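Local coordinates for protein glycoside Hydrolase (Bacteroides uniformis, PDB 5TA0) that probably hydrolyses agarose-type galactans as a family 86 glycoside hydrolase, and is seen here as a single-residue variant with neoagarooctaose bound, at residues V318-S327 against N363-A371; R295-D305 against S349-R360. All blocks are in the same frame, centred on the assembly; numbering follows the deposited sequence. Where two conformers were deposited one is given.

Contact 1: residues V318-S327 against N363-A371; sequences VKPLMISQYS and NICYAMPFA. With GAL (beta-D-galactopyranose), chain C; AAL (3,6-anhydro-alpha-L-galactopyranose), chain B.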
loop_
_atom_site.group_PDB
_atom_site.type_symbol
_atom_site.label_atom_id
_atom_site.label_comp_id
_atom_site.label_asym_id
_atom_site.label_seq_id
_atom_site.Cartn_x
_atom_site.Cartn_y
_atom_site.Cartn_z
ATOM N N VAL A 318 -14.012 -10.154 -2.556
ATOM C CA VAL A 318 -12.730 -9.424 -2.476
ATOM C C VAL A 318 -12.258 -9.467 -1.039
ATOM O O VAL A 318 -13.032 -9.119 -0.116
ATOM C CB VAL A 318 -12.863 -7.966 -2.913
ATOM C CG1 VAL A 318 -11.573 -7.179 -2.667
ATOM C CG2 VAL A 318 -13.240 -7.885 -4.385
ATOM N N LYS A 319 -11.012 -9.854 -0.839
ATOM C CA LYS A 319 -10.411 -9.929 0.482
ATOM C C LYS A 319 -9.780 -8.577 0.838
ATOM O O LYS A 319 -9.154 -7.959 -0.017
ATOM C CB LYS A 319 -9.324 -10.999 0.406
ATOM C CG LYS A 319 -8.761 -11.434 1.732
ATOM C CD LYS A 319 -9.697 -12.367 2.481
ATOM C CE LYS A 319 -9.883 -13.715 1.799
ATOM N NZ LYS A 319 -10.678 -14.649 2.651
ATOM N N PRO A 320 -9.901 -8.106 2.098
ATOM C CA PRO A 320 -9.208 -6.860 2.450
ATOM C C PRO A 320 -7.714 -6.961 2.121
ATOM O O PRO A 320 -7.110 -8.005 2.367
ATOM C CB PRO A 320 -9.426 -6.720 3.956
ATOM C CG PRO A 320 -10.651 -7.535 4.251
ATOM C CD PRO A 320 -10.633 -8.672 3.253
ATOM N N LEU A 321 -7.161 -5.886 1.579
ATOM C CA LEU A 321 -5.765 -5.862 1.140
ATOM C C LEU A 321 -4.938 -4.950 2.048
ATOM O O LEU A 321 -5.321 -3.780 2.290
ATOM C CB LEU A 321 -5.656 -5.378 -0.302
ATOM C CG LEU A 321 -4.251 -5.338 -0.924
ATOM C CD1 LEU A 321 -3.671 -6.738 -1.068
ATOM C CD2 LEU A 321 -4.273 -4.636 -2.276
ATOM N N MET A 322 -3.820 -5.469 2.524
ATOM C CA MET A 322 -2.828 -4.726 3.259
ATOM C C MET A 322 -1.606 -4.517 2.379
ATOM O O MET A 322 -1.184 -5.429 1.667
ATOM C CB MET A 322 -2.421 -5.527 4.488
ATOM C CG MET A 322 -1.194 -5.002 5.212
ATOM S SD MET A 322 -0.762 -5.948 6.689
ATOM C CE MET A 322 -2.142 -5.514 7.745
ATOM N N ILE A 323 -1.035 -3.326 2.442
ATOM C CA ILE A 323 0.263 -3.039 1.814
ATOM C C ILE A 323 1.207 -2.668 2.946
ATOM O O ILE A 323 1.291 -1.517 3.364
ATOM C CB ILE A 323 0.173 -1.983 0.689
ATOM C CG1 ILE A 323 -0.938 -2.334 -0.324
ATOM C CG2 ILE A 323 1.482 -1.918 -0.069
ATOM C CD1 ILE A 323 -2.241 -1.654 -0.044
ATOM N N SER A 324 1.918 -3.666 3.502
ATOM C CA SER A 324 2.616 -3.423 4.749
ATOM C C SER A 324 3.989 -2.756 4.601
ATOM O O SER A 324 4.572 -2.355 5.598
ATOM C CB SER A 324 2.749 -4.687 5.573
ATOM O OG SER A 324 3.335 -5.742 4.856
ATOM N N GLN A 325 4.472 -2.673 3.366
ATOM C CA GLN A 325 5.653 -1.862 2.989
ATOM C C GLN A 325 5.442 -1.331 1.585
ATOM O O GLN A 325 5.151 -2.123 0.688
ATOM C CB GLN A 325 6.945 -2.675 2.962
ATOM C CG GLN A 325 7.429 -3.206 4.310
ATOM C CD GLN A 325 8.671 -4.077 4.196
ATOM O OE1 GLN A 325 9.481 -3.954 3.229
ATOM N NE2 GLN A 325 8.858 -4.935 5.167
ATOM N N TYR A 326 5.618 -0.034 1.388
ATOM C CA TYR A 326 5.604 0.527 0.037
ATOM C C TYR A 326 6.432 1.786 -0.027
ATOM O O TYR A 326 6.680 2.423 0.988
ATOM C CB TYR A 326 4.187 0.800 -0.448
ATOM C CG TYR A 326 3.450 1.993 0.128
ATOM C CD1 TYR A 326 3.468 3.222 -0.526
ATOM C CD2 TYR A 326 2.653 1.877 1.271
ATOM C CE1 TYR A 326 2.756 4.309 -0.060
ATOM C CE2 TYR A 326 1.942 2.979 1.768
ATOM C CZ TYR A 326 1.966 4.168 1.078
ATOM O OH TYR A 326 1.239 5.275 1.484
ATOM N N SER A 327 6.811 2.100 -1.258
ATOM C CA SER A 327 7.375 3.386 -1.751
ATOM C C SER A 327 8.365 3.051 -2.863
ATOM O O SER A 327 7.916 2.567 -3.892
ATOM C CB SER A 327 7.881 4.379 -0.691
ATOM O OG SER A 327 9.016 3.881 -0.036
ATOM N N ASN A 363 -11.534 -1.527 0.156
ATOM C CA ASN A 363 -10.875 -2.852 0.120
ATOM C C ASN A 363 -9.410 -2.815 0.516
ATOM O O ASN A 363 -8.660 -3.774 0.234
ATOM C CB ASN A 363 -11.008 -3.449 -1.277
ATOM C CG ASN A 363 -12.430 -3.869 -1.595
ATOM O OD1 ASN A 363 -13.122 -4.446 -0.753
ATOM N ND2 ASN A 363 -12.843 -3.624 -2.813
ATOM N N ILE A 364 -8.968 -1.739 1.145
ATOM C CA ILE A 364 -7.625 -1.658 1.722
ATOM C C ILE A 364 -7.749 -1.509 3.225
ATOM O O ILE A 364 -8.417 -0.597 3.706
ATOM C CB ILE A 364 -6.781 -0.531 1.082
ATOM C CG1 ILE A 364 -6.444 -1.000 -0.345
ATOM C CG2 ILE A 364 -5.552 -0.206 1.932
ATOM C CD1 ILE A 364 -5.553 -0.131 -1.139
ATOM N N CYS A 365 -7.166 -2.445 3.960
ATOM C CA CYS A 365 -7.283 -2.406 5.417
ATOM C C CYS A 365 -6.153 -1.636 6.083
ATOM O O CYS A 365 -6.246 -1.266 7.255
ATOM C CB CYS A 365 -7.406 -3.808 6.017
ATOM S SG CYS A 365 -6.044 -4.952 5.705
ATOM N N TYR A 366 -5.039 -1.426 5.368
ATOM C CA TYR A 366 -3.855 -0.771 5.949
ATOM C C TYR A 366 -2.838 -0.579 4.838
ATOM O O TYR A 366 -2.631 -1.509 4.045
ATOM C CB TYR A 366 -3.218 -1.698 7.008
ATOM C CG TYR A 366 -2.742 -1.080 8.307
ATOM C CD1 TYR A 366 -2.878 -1.771 9.490
ATOM C CD2 TYR A 366 -2.127 0.157 8.351
ATOM C CE1 TYR A 366 -2.417 -1.265 10.683
ATOM C CE2 TYR A 366 -1.679 0.700 9.538
ATOM C CZ TYR A 366 -1.795 -0.019 10.702
ATOM O OH TYR A 366 -1.297 0.544 11.868
ATOM N N ALA A 367 -2.217 0.580 4.749
ATOM C CA ALA A 367 -1.137 0.804 3.791
ATOM C C ALA A 367 -0.063 1.565 4.546
ATOM O O ALA A 367 -0.367 2.641 5.120
ATOM C CB ALA A 367 -1.623 1.575 2.579
ATOM N N MET A 368 1.166 1.048 4.589
ATOM C CA MET A 368 2.207 1.605 5.455
ATOM C C MET A 368 3.453 1.952 4.663
ATOM O O MET A 368 4.167 1.054 4.190
ATOM C CB MET A 368 2.547 0.612 6.562
ATOM C CG MET A 368 3.497 1.091 7.650
ATOM S SD MET A 368 3.459 0.034 9.110
ATOM C CE MET A 368 1.869 0.513 9.788
ATOM N N PRO A 369 3.734 3.258 4.515
ATOM C CA PRO A 369 4.996 3.617 3.853
ATOM C C PRO A 369 6.178 3.009 4.589
ATOM O O PRO A 369 6.207 2.992 5.833
ATOM C CB PRO A 369 5.028 5.127 3.971
ATOM C CG PRO A 369 3.644 5.569 4.230
ATOM C CD PRO A 369 2.973 4.444 4.955
ATOM N N PHE A 370 7.160 2.493 3.856
ATOM C CA PHE A 370 8.330 1.912 4.487
ATOM C C PHE A 370 9.311 3.006 4.874
ATOM O O PHE A 370 10.193 3.406 4.128
ATOM C CB PHE A 370 8.993 0.805 3.685
ATOM C CG PHE A 370 10.032 0.091 4.488
ATOM C CD1 PHE A 370 9.684 -0.528 5.694
ATOM C CD2 PHE A 370 11.368 0.113 4.117
ATOM C CE1 PHE A 370 10.629 -1.165 6.467
ATOM C CE2 PHE A 370 12.316 -0.546 4.884
ATOM C CZ PHE A 370 11.952 -1.167 6.076
ATOM N N ALA A 371 9.103 3.482 6.082
ATOM C CA ALA A 371 9.969 4.443 6.735
ATOM C C ALA A 371 10.020 4.018 8.189
ATOM O O ALA A 371 8.956 3.896 8.829
ATOM C CB ALA A 371 9.390 5.832 6.619
HETATM C C1 GAL C . 13.794 -5.390 2.102
HETATM C C2 GAL C . 13.048 -5.970 3.294
HETATM C C3 GAL C . 13.071 -5.092 4.533
HETATM C C4 GAL C . 14.376 -4.320 4.698
HETATM C C5 GAL C . 14.850 -3.695 3.415
HETATM C C6 GAL C . 16.185 -2.932 3.510
HETATM O O2 GAL C . 11.684 -6.167 2.949
HETATM O O3 GAL C . 12.920 -6.037 5.604
HETATM O O4 GAL C . 15.372 -5.240 5.182
HETATM O O5 GAL C . 15.024 -4.776 2.498
HETATM O O6 GAL C . 16.129 -1.798 4.394
HETATM C C1 AAL B . 12.174 -5.545 6.717
HETATM C C2 AAL B . 11.682 -6.744 7.555
HETATM C C3 AAL B . 11.590 -6.407 9.034
HETATM C C4 AAL B . 12.898 -5.807 9.498
HETATM C C5 AAL B . 12.818 -4.472 8.827
HETATM C C6 AAL B . 11.399 -4.081 9.089
HETATM O O2 AAL B . 12.574 -7.857 7.428
HETATM O O3 AAL B . 10.678 -5.314 9.189
HETATM O O4 AAL B . 12.848 -5.621 10.929
HETATM O O5 AAL B . 12.997 -4.604 7.413
HETATM O O HOH W 1 -12.696 -6.385 1.181
HETATM O O HOH W 2 6.196 -0.168 5.952
HETATM O O HOH W 3 -0.438 4.877 3.511
HETATM O O HOH W 4 9.792 5.649 2.403
#

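Contact 2: residues R295-D305 against S349-R360; sequences RKGSNMEATMD and STNSMLMQFMER. With EDO (1,2-ethanediol), chain U; EDO (1,2-ethanediol), chain O.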
loop_
_atom_site.group_PDB
_atom_site.type_symbol
_atom_site.label_atom_id
_atom_site.label_comp_id
_atom_site.label_asym_id
_atom_site.label_seq_id
_atom_site.Cartn_x
_atom_site.Cartn_y
_atom_site.Cartn_z
ATOM N N ARG A 295 5.818 1.057 -10.550
ATOM C CA ARG A 295 4.503 0.518 -10.249
ATOM C C ARG A 295 3.458 1.646 -10.207
ATOM O O ARG A 295 2.303 1.447 -10.624
ATOM C CB ARG A 295 4.527 -0.204 -8.916
ATOM C CG ARG A 295 5.474 -1.394 -8.879
ATOM C CD ARG A 295 5.353 -2.165 -7.584
ATOM N NE ARG A 295 6.323 -3.247 -7.530
ATOM C CZ ARG A 295 6.121 -4.504 -7.923
ATOM N NH1 ARG A 295 4.944 -4.925 -8.385
ATOM N NH2 ARG A 295 7.135 -5.356 -7.837
ATOM N N LYS A 296 3.828 2.801 -9.637
ATOM C CA LYS A 296 2.900 3.915 -9.577
ATOM C C LYS A 296 2.347 4.188 -10.969
ATOM O O LYS A 296 3.052 4.042 -11.986
ATOM C CB LYS A 296 3.514 5.161 -8.960
ATOM C CG LYS A 296 4.706 5.803 -9.695
ATOM C CD LYS A 296 5.192 6.990 -8.872
ATOM C CE LYS A 296 6.472 7.616 -9.380
ATOM N NZ LYS A 296 6.227 8.667 -10.408
ATOM N N GLY A 297 1.062 4.501 -11.022
ATOM C CA GLY A 297 0.335 4.556 -12.280
ATOM C C GLY A 297 -0.343 3.263 -12.626
ATOM O O GLY A 297 -0.803 2.536 -11.738
ATOM N N SER A 298 -0.453 2.957 -13.923
ATOM C CA SER A 298 -1.306 1.874 -14.368
ATOM C C SER A 298 -0.856 0.471 -13.955
ATOM O O SER A 298 -1.680 -0.453 -13.910
ATOM C CB SER A 298 -1.517 1.899 -15.891
ATOM O OG SER A 298 -0.381 1.404 -16.621
ATOM N N ASN A 299 0.451 0.297 -13.742
ATOM C CA ASN A 299 0.972 -1.042 -13.378
ATOM C C ASN A 299 0.373 -1.566 -12.056
ATOM O O ASN A 299 -0.197 -2.647 -12.025
ATOM C CB ASN A 299 2.505 -0.999 -13.364
ATOM C CG ASN A 299 3.145 -2.308 -12.951
ATOM O OD1 ASN A 299 3.669 -2.428 -11.843
ATOM N ND2 ASN A 299 3.070 -3.311 -13.807
ATOM N N MET A 300 0.477 -0.799 -10.977
ATOM C CA MET A 300 -0.102 -1.258 -9.703
ATOM C C MET A 300 -1.621 -1.380 -9.759
ATOM O O MET A 300 -2.198 -2.222 -9.075
ATOM C CB MET A 300 0.354 -0.387 -8.529
ATOM C CG MET A 300 -0.160 1.023 -8.516
ATOM S SD MET A 300 0.589 2.067 -7.252
ATOM C CE MET A 300 -0.273 1.541 -5.783
ATOM N N GLU A 301 -2.258 -0.601 -10.622
ATOM C CA GLU A 301 -3.693 -0.778 -10.826
ATOM C C GLU A 301 -4.009 -2.187 -11.369
ATOM O O GLU A 301 -4.989 -2.826 -10.986
ATOM C CB GLU A 301 -4.237 0.287 -11.791
ATOM C CG GLU A 301 -4.218 1.716 -11.262
ATOM C CD GLU A 301 -5.096 1.911 -10.045
ATOM O OE1 GLU A 301 -6.244 1.432 -10.047
ATOM O OE2 GLU A 301 -4.611 2.510 -9.071
ATOM N N ALA A 302 -3.158 -2.665 -12.280
ATOM C CA ALA A 302 -3.312 -4.000 -12.855
ATOM C C ALA A 302 -3.056 -5.096 -11.813
ATOM O O ALA A 302 -3.790 -6.069 -11.758
ATOM C CB ALA A 302 -2.402 -4.170 -14.060
ATOM N N THR A 303 -2.007 -4.910 -11.016
ATOM C CA THR A 303 -1.704 -5.862 -9.956
ATOM C C THR A 303 -2.899 -6.024 -9.016
ATOM O O THR A 303 -3.369 -7.125 -8.749
ATOM C CB THR A 303 -0.484 -5.377 -9.161
ATOM O OG1 THR A 303 0.601 -5.135 -10.079
ATOM C CG2 THR A 303 -0.066 -6.365 -8.112
ATOM N N MET A 304 -3.380 -4.893 -8.516
ATOM C CA MET A 304 -4.483 -4.927 -7.526
ATOM C C MET A 304 -5.800 -5.421 -8.125
ATOM O O MET A 304 -6.492 -6.221 -7.508
ATOM C CB MET A 304 -4.628 -3.577 -6.857
ATOM C CG MET A 304 -3.439 -3.207 -6.004
ATOM S SD MET A 304 -3.616 -1.693 -5.039
ATOM C CE MET A 304 -3.485 -0.504 -6.339
ATOM N N ASP A 305 -6.096 -5.000 -9.354
ATOM C CA ASP A 305 -7.284 -5.525 -10.059
ATOM C C ASP A 305 -7.245 -7.038 -10.252
ATOM O O ASP A 305 -8.286 -7.692 -10.172
ATOM C CB ASP A 305 -7.490 -4.842 -11.427
ATOM C CG ASP A 305 -8.167 -3.466 -11.334
ATOM O OD1 ASP A 305 -8.369 -2.944 -10.217
ATOM O OD2 ASP A 305 -8.455 -2.895 -12.412
ATOM N N SER A 349 7.347 8.412 -4.690
ATOM C CA SER A 349 6.647 7.134 -4.801
ATOM C C SER A 349 5.571 7.005 -3.730
ATOM O O SER A 349 4.475 6.522 -4.024
ATOM C CB SER A 349 7.636 5.977 -4.718
ATOM O OG SER A 349 8.375 5.876 -5.934
ATOM N N THR A 350 5.883 7.437 -2.518
ATOM C CA THR A 350 4.915 7.363 -1.436
ATOM C C THR A 350 3.647 8.132 -1.750
ATOM O O THR A 350 2.535 7.589 -1.601
ATOM C CB THR A 350 5.495 7.875 -0.110
ATOM O OG1 THR A 350 6.669 7.134 0.206
ATOM C CG2 THR A 350 4.484 7.652 1.011
ATOM N N ASN A 351 3.784 9.380 -2.182
ATOM C CA ASN A 351 2.608 10.197 -2.422
ATOM C C ASN A 351 1.718 9.623 -3.525
ATOM O O ASN A 351 0.496 9.581 -3.383
ATOM C CB ASN A 351 3.012 11.638 -2.766
ATOM C CG ASN A 351 3.355 12.456 -1.555
ATOM O OD1 ASN A 351 2.750 12.335 -0.508
ATOM N ND2 ASN A 351 4.369 13.276 -1.675
ATOM N N SER A 352 2.315 9.179 -4.632
ATOM C CA SER A 352 1.537 8.625 -5.723
ATOM C C SER A 352 0.834 7.335 -5.314
ATOM O O SER A 352 -0.363 7.167 -5.570
ATOM C CB SER A 352 2.358 8.400 -6.992
ATOM O OG SER A 352 2.834 9.626 -7.518
ATOM N N MET A 353 1.569 6.395 -4.694
ATOM C CA MET A 353 0.943 5.157 -4.283
ATOM C C MET A 353 -0.191 5.387 -3.279
ATOM O O MET A 353 -1.262 4.763 -3.393
ATOM C CB MET A 353 1.992 4.234 -3.694
ATOM C CG MET A 353 2.959 3.703 -4.744
ATOM S SD MET A 353 3.925 2.329 -4.084
ATOM C CE MET A 353 4.901 1.938 -5.531
ATOM N N LEU A 354 0.037 6.295 -2.327
ATOM C CA LEU A 354 -0.996 6.647 -1.362
ATOM C C LEU A 354 -2.273 7.085 -2.044
ATOM O O LEU A 354 -3.347 6.620 -1.695
ATOM C CB LEU A 354 -0.518 7.727 -0.413
ATOM C CG LEU A 354 -1.591 8.320 0.512
ATOM C CD1 LEU A 354 -2.304 7.256 1.342
ATOM C CD2 LEU A 354 -0.962 9.335 1.447
ATOM N N MET A 355 -2.171 7.983 -3.013
ATOM C CA MET A 355 -3.379 8.420 -3.730
ATOM C C MET A 355 -4.126 7.226 -4.355
ATOM O O MET A 355 -5.367 7.139 -4.316
ATOM C CB MET A 355 -3.009 9.438 -4.814
ATOM C CG MET A 355 -2.514 10.762 -4.257
ATOM S SD MET A 355 -3.799 11.774 -3.546
ATOM C CE MET A 355 -4.602 12.491 -4.997
ATOM N N GLN A 356 -3.378 6.281 -4.910
ATOM C CA GLN A 356 -3.984 5.109 -5.546
ATOM C C GLN A 356 -4.618 4.194 -4.512
ATOM O O GLN A 356 -5.720 3.706 -4.746
ATOM C CB GLN A 356 -2.983 4.387 -6.449
ATOM C CG GLN A 356 -2.505 5.325 -7.574
ATOM C CD GLN A 356 -1.587 4.720 -8.596
ATOM O OE1 GLN A 356 -0.462 5.213 -8.811
ATOM N NE2 GLN A 356 -2.064 3.691 -9.282
ATOM N N PHE A 357 -4.026 4.063 -3.326
ATOM C CA PHE A 357 -4.658 3.255 -2.263
ATOM C C PHE A 357 -5.926 3.932 -1.741
ATOM O O PHE A 357 -6.923 3.239 -1.479
ATOM C CB PHE A 357 -3.709 2.998 -1.091
ATOM C CG PHE A 357 -2.420 2.296 -1.480
ATOM C CD1 PHE A 357 -2.399 1.223 -2.393
ATOM C CD2 PHE A 357 -1.235 2.710 -0.910
ATOM C CE1 PHE A 357 -1.209 0.594 -2.730
ATOM C CE2 PHE A 357 -0.071 2.079 -1.228
ATOM C CZ PHE A 357 -0.049 1.041 -2.145
ATOM N N MET A 358 -5.911 5.252 -1.685
ATOM C CA MET A 358 -7.095 6.022 -1.231
ATOM C C MET A 358 -8.278 5.784 -2.167
ATOM O O MET A 358 -9.437 5.786 -1.712
ATOM C CB MET A 358 -6.736 7.505 -1.137
ATOM C CG MET A 358 -5.890 7.839 0.083
ATOM S SD MET A 358 -4.946 9.390 -0.024
ATOM C CE MET A 358 -6.276 10.574 -0.072
ATOM N N GLU A 359 -8.022 5.562 -3.450
ATOM C CA GLU A 359 -9.085 5.240 -4.401
ATOM C C GLU A 359 -9.754 3.911 -4.127
ATOM O O GLU A 359 -10.829 3.693 -4.675
ATOM C CB GLU A 359 -8.589 5.195 -5.836
ATOM C CG GLU A 359 -8.120 6.498 -6.382
ATOM C CD GLU A 359 -7.589 6.367 -7.786
ATOM O OE1 GLU A 359 -8.232 5.690 -8.622
ATOM O OE2 GLU A 359 -6.539 6.956 -8.033
ATOM N N ARG A 360 -9.102 3.010 -3.368
ATOM C CA ARG A 360 -9.664 1.689 -3.010
ATOM C C ARG A 360 -9.838 1.504 -1.559
ATOM O O ARG A 360 -9.706 0.396 -1.029
ATOM C CB ARG A 360 -8.687 0.573 -3.378
ATOM C CG ARG A 360 -8.356 0.573 -4.783
ATOM C CD ARG A 360 -7.567 -0.676 -5.146
ATOM N NE ARG A 360 -7.189 -0.465 -6.505
ATOM C CZ ARG A 360 -7.325 -1.316 -7.516
ATOM N NH1 ARG A 360 -7.801 -2.550 -7.347
ATOM N NH2 ARG A 360 -6.918 -0.920 -8.715
HETATM C C1 EDO U . 7.611 -2.041 -11.981
HETATM O O1 EDO U . 6.518 -2.911 -12.162
HETATM C C2 EDO U . 8.751 -2.781 -11.335
HETATM O O2 EDO U . 9.130 -1.997 -10.233
HETATM C C1 EDO O . 7.416 8.508 4.572
HETATM O O1 EDO O . 6.029 8.411 4.452
HETATM C C2 EDO O . 7.865 8.929 3.195
HETATM O O2 EDO O . 8.146 7.708 2.517
HETATM O O HOH W 5 4.758 10.689 -9.157
HETATM O O HOH W 6 -6.313 2.134 -6.942
HETATM O O HOH W 7 -8.514 2.739 -9.155
#

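Contact 1: residues V318-S327 against N363-A371
P369 lies over one face of the Y326 ring, its CA 4.0 Å from the ring centroid in a CH-pi contact displaced toward the rim, while the backbone of A367 and M368 meets the ring's edge. The tyrosine reaches across because its CG sits between the backbone N and the carbonyl carbon (chi1 74°), which lays the ring alongside the proline. Its hydroxyl donates to a water that in turn donates to A367 O. The F370 ring is stacked on the side chain of Q325, the amide and ring planes 23° apart, with Q325 CG 3.8 Å from F370 CD1. O6 of a galactose unit lies near the ring plane at its edge, and H52 meets F370 edge-to-face. Both residues belong to the glycan pocket, and F370 CZ comes within 3.8 Å of O5 of an anhydrogalactose unit.

The two strands run parallel, 12° apart. I323 N donates to Y366 O at 2.9 Å, and I323 O accepts M368 N at 2.8 Å. Further on, F370 N reaches Y326 O at 2.9 Å. I323 CD1 touches I364 CD1 at 3.8 Å on one face of the sheet; M322 CE approaches Y366 CB on the other. V318 CG1 rests against the amide of N363, and a water joins V318 O to N363 OD1.

Strand 364-369 is the last parallel barrel strand in chain order, flanked by 321-326 and touching N50 of strand 50-51. S324 OG is hydrogen-bonded to E199 and H281. Helix 340-358, which links the two strands, packs on Y326 through M353 and L354, and its F357 meets that ring edge-to-face.

Contact 2: residues R295-D305 against S349-R360
Helices 298-305 and 349-358 cross at -40° with their axes 11.0 Å apart, and the loop before the first helix comes closer, bringing K296 and M353 to a CA-CA separation of 5.8 Å. G297, at the N-cap position, has backbone angles at which a CB would collide with the preceding carbonyl O. The amide of Q356 grips that residue at both ends: OE1 accepts G297 N in its carbonyl plane, on a lone pair, at 2.8 Å, while NE2 donates to G297 O at 3.0 Å. The same NE2 also gives a nearly straight bond (167°) to the anti lone pair of E301 OE2. Three bonds therefore fix the rotation of this buried amide.

R360 extends from CG to NE, and M304 CB lies over one face of its guanidinium. At the edge, R360 NH2 meets E301 OE1 at 2.8 Å from above the carboxylate plane, and NH1 and NH2 both hold D305 OD1. R563 also bridges E301 and D305, K529 bridges D305, and R360 NH1 has a second partner in E308. M304 SD stands at the edge of the F357 ring, 4.0 Å from CE1, in a Met-aromatic contact, and M300 SD packs on M353 CG at 3.8 Å.

The arrangement is one of neighbouring outer helices of an alpha/beta barrel: E301 and D305 tie the first helix to R360, near the C-terminal end of the second, and Q356 bonds to the helix start.

In the fold
The two contacts interlock along the chain: helix 298-315 leads into strand 321-326, helix 340-358 follows, and strand 364-369 comes last, so their segments alternate. Contact 1 is the pairing of the last two parallel barrel strands, whereas contact 2 joins the helices that precede each of those strands. Their centres are 11 Å apart, and they meet where S327 O packs on M353 CE at 3.5 Å and Y326 OH on L354 CB at 3.6 Å. Two successive helix-strand steps thus run from pocket residues at or just past the C-terminal ends of the strands to a helix layer whose acidic side chains bridge to later parts of the chain.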